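Local coordinates for protein amoebiasin-2 (Entamoeba histolytica, PDB 3M86) that inhibits the amoeba's own cysteine proteases by wedging three loops into the substrate-binding site of the enzyme, at residues Thr36-Ile42 / Ile86-Arg92. Numbering follows the deposited sequence.
Sequences TGYAWNI and IKLGYSR
Start with two strands, 39-42 and 86-91, antiparallel at 153°, axes 4.5 Å apart at closest approach. Ala39 and Ser91 form a hydrogen-bonded pair (Ala39 N to Ser91 O 2.9 Å, Ser91 N to Ala39 O 3.0 Å), as do Asn41 and Gly89 (Asn41 N to Gly89 O 2.8 Å, Gly89 N to Asn41 O 2.9 Å). Ala39, Asn41 and Ser91 point to one face; the non-hydrogen-bonded pairs Trp40-Tyr90 and Ile42-Leu88 point to the opposite, inner one, toward strands 25-32 and 70-78. There Trp40 (chi1 m) spreads its six-membered ring over CB of Tyr90 (chi1 t), 3.7 Å from the ring centroid, while Leu88 CB fits against Trp40 CE3 at 3.8 Å. On that same face Ile42 fills the hollow between Leu88 and Ile86: Ile42 CB meets Leu88 CD1 at 3.6 Å, Ile42 CD1 meets Ile86 CG2 at 3.7 Å. This is the edge of one sheet in the immunoglobulin-like sandwich of I42 inhibitors, with strand 39-43 outermost, and carries the end of the BC loop, part of the protease-blocking wedge. Tyr38 (chi1 m) joins Trp40 and Tyr90 in an aromatic cluster: Tyr38 CB sits over the Tyr90 ring, 3.7 Å from its centroid, and the tyrosine planes are at 13° but slid apart. Arg92 CG covers a Tyr38 face, 3.7 Å from the centroid, and Arg92 NE and NH2 both donate to Thr36 O (2.9 and 3.0 Å). Gly37 has a positive phi (phi/psi 87/-6), where a CB would jam against Thr36 O. A water links Thr36 OG1 (2.9 Å) to Tyr90 OH (2.6 Å); both atoms also hydrogen-bond to the Asn33 backbone.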
loop_
_atom_site.group_PDB
_atom_site.type_symbol
_atom_site.label_atom_id
_atom_site.label_comp_id
_atom_site.label_asym_id
_atom_site.label_seq_id
_atom_site.Cartn_x
_atom_site.Cartn_y
_atom_site.Cartn_z
ATOM N N THR A 36 17.718 0.204 -5.866
ATOM C CA THR A 36 17.547 0.132 -7.315
ATOM C C THR A 36 16.905 1.384 -7.895
ATOM O O THR A 36 16.786 1.532 -9.111
ATOM C CB THR A 36 16.659 -1.062 -7.696
ATOM O OG1 THR A 36 15.341 -0.872 -7.153
ATOM C CG2 THR A 36 17.235 -2.334 -7.148
ATOM N N GLY A 37 16.469 2.285 -7.029
ATOM C CA GLY A 37 15.798 3.478 -7.502
ATOM C C GLY A 37 14.305 3.310 -7.699
ATOM O O GLY A 37 13.618 4.291 -7.988
ATOM N N TYR A 38 13.797 2.086 -7.552
ATOM C CA TYR A 38 12.349 1.855 -7.638
ATOM C C TYR A 38 11.653 2.206 -6.335
ATOM O O TYR A 38 12.243 2.115 -5.255
ATOM C CB TYR A 38 12.017 0.399 -7.992
ATOM C CG TYR A 38 12.231 0.079 -9.450
ATOM C CD1 TYR A 38 11.215 0.270 -10.376
ATOM C CD2 TYR A 38 13.456 -0.401 -9.904
ATOM C CE1 TYR A 38 11.413 -0.013 -11.716
ATOM C CE2 TYR A 38 13.660 -0.683 -11.236
ATOM C CZ TYR A 38 12.638 -0.488 -12.136
ATOM O OH TYR A 38 12.854 -0.774 -13.464
ATOM N N ALA A 39 10.393 2.608 -6.446
ATOM C CA ALA A 39 9.557 2.815 -5.266
ATOM C C ALA A 39 8.102 2.619 -5.648
ATOM O O ALA A 39 7.735 2.757 -6.815
ATOM C CB ALA A 39 9.767 4.205 -4.686
ATOM N N TRP A 40 7.275 2.282 -4.663
ATOM C CA TRP A 40 5.850 2.161 -4.896
ATOM C C TRP A 40 5.245 3.546 -4.889
ATOM O O TRP A 40 5.580 4.372 -4.040
ATOM C CB TRP A 40 5.197 1.314 -3.806
ATOM C CG TRP A 40 5.555 -0.141 -3.898
ATOM C CD1 TRP A 40 6.503 -0.809 -3.171
ATOM C CD2 TRP A 40 4.960 -1.098 -4.757
ATOM N NE1 TRP A 40 6.532 -2.129 -3.533
ATOM C CE2 TRP A 40 5.590 -2.341 -4.506
ATOM C CE3 TRP A 40 3.945 -1.034 -5.715
ATOM C CZ2 TRP A 40 5.238 -3.507 -5.177
ATOM C CZ3 TRP A 40 3.585 -2.198 -6.378
ATOM C CH2 TRP A 40 4.233 -3.418 -6.110
ATOM N N ASN A 41 4.382 3.811 -5.862
ATOM C CA ASN A 41 3.648 5.068 -5.894
ATOM C C ASN A 41 2.192 4.712 -5.692
ATOM O O ASN A 41 1.696 3.780 -6.320
ATOM C CB ASN A 41 3.839 5.741 -7.254
ATOM C CG ASN A 41 3.291 7.151 -7.292
ATOM O OD1 ASN A 41 3.616 7.979 -6.442
ATOM N ND2 ASN A 41 2.467 7.436 -8.293
ATOM N N ILE A 42 1.508 5.430 -4.810
ATOM C CA ILE A 42 0.106 5.131 -4.541
ATOM C C ILE A 42 -0.840 6.213 -5.059
ATOM O O ILE A 42 -0.560 7.416 -4.963
ATOM C CB ILE A 42 -0.131 4.886 -3.037
ATOM C CG1 ILE A 42 -1.547 4.373 -2.788
ATOM C CG2 ILE A 42 0.143 6.163 -2.223
ATOM C CD1 ILE A 42 -1.790 3.915 -1.365
ATOM N N ILE A 86 -7.844 1.863 -4.949
ATOM C CA ILE A 86 -6.473 2.237 -4.609
ATOM C C ILE A 86 -5.579 1.552 -5.640
ATOM O O ILE A 86 -5.718 0.350 -5.875
ATOM C CB ILE A 86 -6.088 1.748 -3.196
ATOM C CG1 ILE A 86 -7.015 2.344 -2.130
ATOM C CG2 ILE A 86 -4.604 2.076 -2.874
ATOM C CD1 ILE A 86 -6.868 1.672 -0.764
ATOM N N LYS A 87 -4.694 2.313 -6.277
ATOM C CA LYS A 87 -3.769 1.732 -7.247
ATOM C C LYS A 87 -2.329 2.003 -6.839
ATOM O O LYS A 87 -1.998 3.109 -6.414
ATOM C CB LYS A 87 -4.011 2.311 -8.639
ATOM C CG LYS A 87 -5.318 1.885 -9.295
ATOM C CD LYS A 87 -5.506 2.594 -10.630
ATOM C CE LYS A 87 -6.822 2.206 -11.289
ATOM N NZ LYS A 87 -7.053 2.958 -12.557
ATOM N N LEU A 88 -1.477 0.989 -6.959
ATOM C CA LEU A 88 -0.047 1.158 -6.671
ATOM C C LEU A 88 0.755 0.763 -7.902
ATOM O O LEU A 88 0.400 -0.183 -8.602
ATOM C CB LEU A 88 0.398 0.238 -5.532
ATOM C CG LEU A 88 -0.012 0.267 -4.050
ATOM C CD1 LEU A 88 0.684 1.365 -3.246
ATOM C CD2 LEU A 88 -1.511 0.259 -3.845
ATOM N N GLY A 89 1.845 1.473 -8.151
ATOM C CA GLY A 89 2.762 1.092 -9.209
ATOM C C GLY A 89 4.174 1.094 -8.667
ATOM O O GLY A 89 4.542 1.981 -7.909
ATOM N N TYR A 90 4.959 0.087 -9.038
ATOM C CA TYR A 90 6.354 0.041 -8.632
ATOM C C TYR A 90 7.169 0.529 -9.807
ATOM O O TYR A 90 7.255 -0.148 -10.830
ATOM C CB TYR A 90 6.722 -1.393 -8.305
ATOM C CG TYR A 90 8.059 -1.614 -7.633
ATOM C CD1 TYR A 90 8.303 -1.176 -6.335
ATOM C CD2 TYR A 90 9.062 -2.315 -8.289
ATOM C CE1 TYR A 90 9.531 -1.413 -5.719
ATOM C CE2 TYR A 90 10.275 -2.564 -7.677
ATOM C CZ TYR A 90 10.497 -2.126 -6.397
ATOM O OH TYR A 90 11.719 -2.386 -5.820
ATOM N N SER A 91 7.757 1.712 -9.672
ATOM C CA SER A 91 8.452 2.340 -10.793
ATOM C C SER A 91 9.615 3.224 -10.365
ATOM O O SER A 91 9.819 3.464 -9.177
ATOM C CB SER A 91 7.471 3.189 -11.594
ATOM O OG SER A 91 7.167 4.370 -10.882
ATOM N N ARG A 92 10.368 3.713 -11.349
ATOM C CA ARG A 92 11.443 4.677 -11.112
ATOM C C ARG A 92 10.956 6.083 -11.432
ATOM O O ARG A 92 10.506 6.345 -12.542
ATOM C CB ARG A 92 12.661 4.375 -11.982
ATOM C CG ARG A 92 13.509 3.226 -11.506
ATOM C CD ARG A 92 14.828 3.211 -12.234
ATOM N NE ARG A 92 15.714 2.182 -11.711
ATOM C CZ ARG A 92 16.226 1.196 -12.436
ATOM N NH1 ARG A 92 15.951 1.106 -13.730
ATOM N NH2 ARG A 92 17.019 0.300 -11.863
HETATM O O HOH W 1 13.559 -3.179 -7.530
#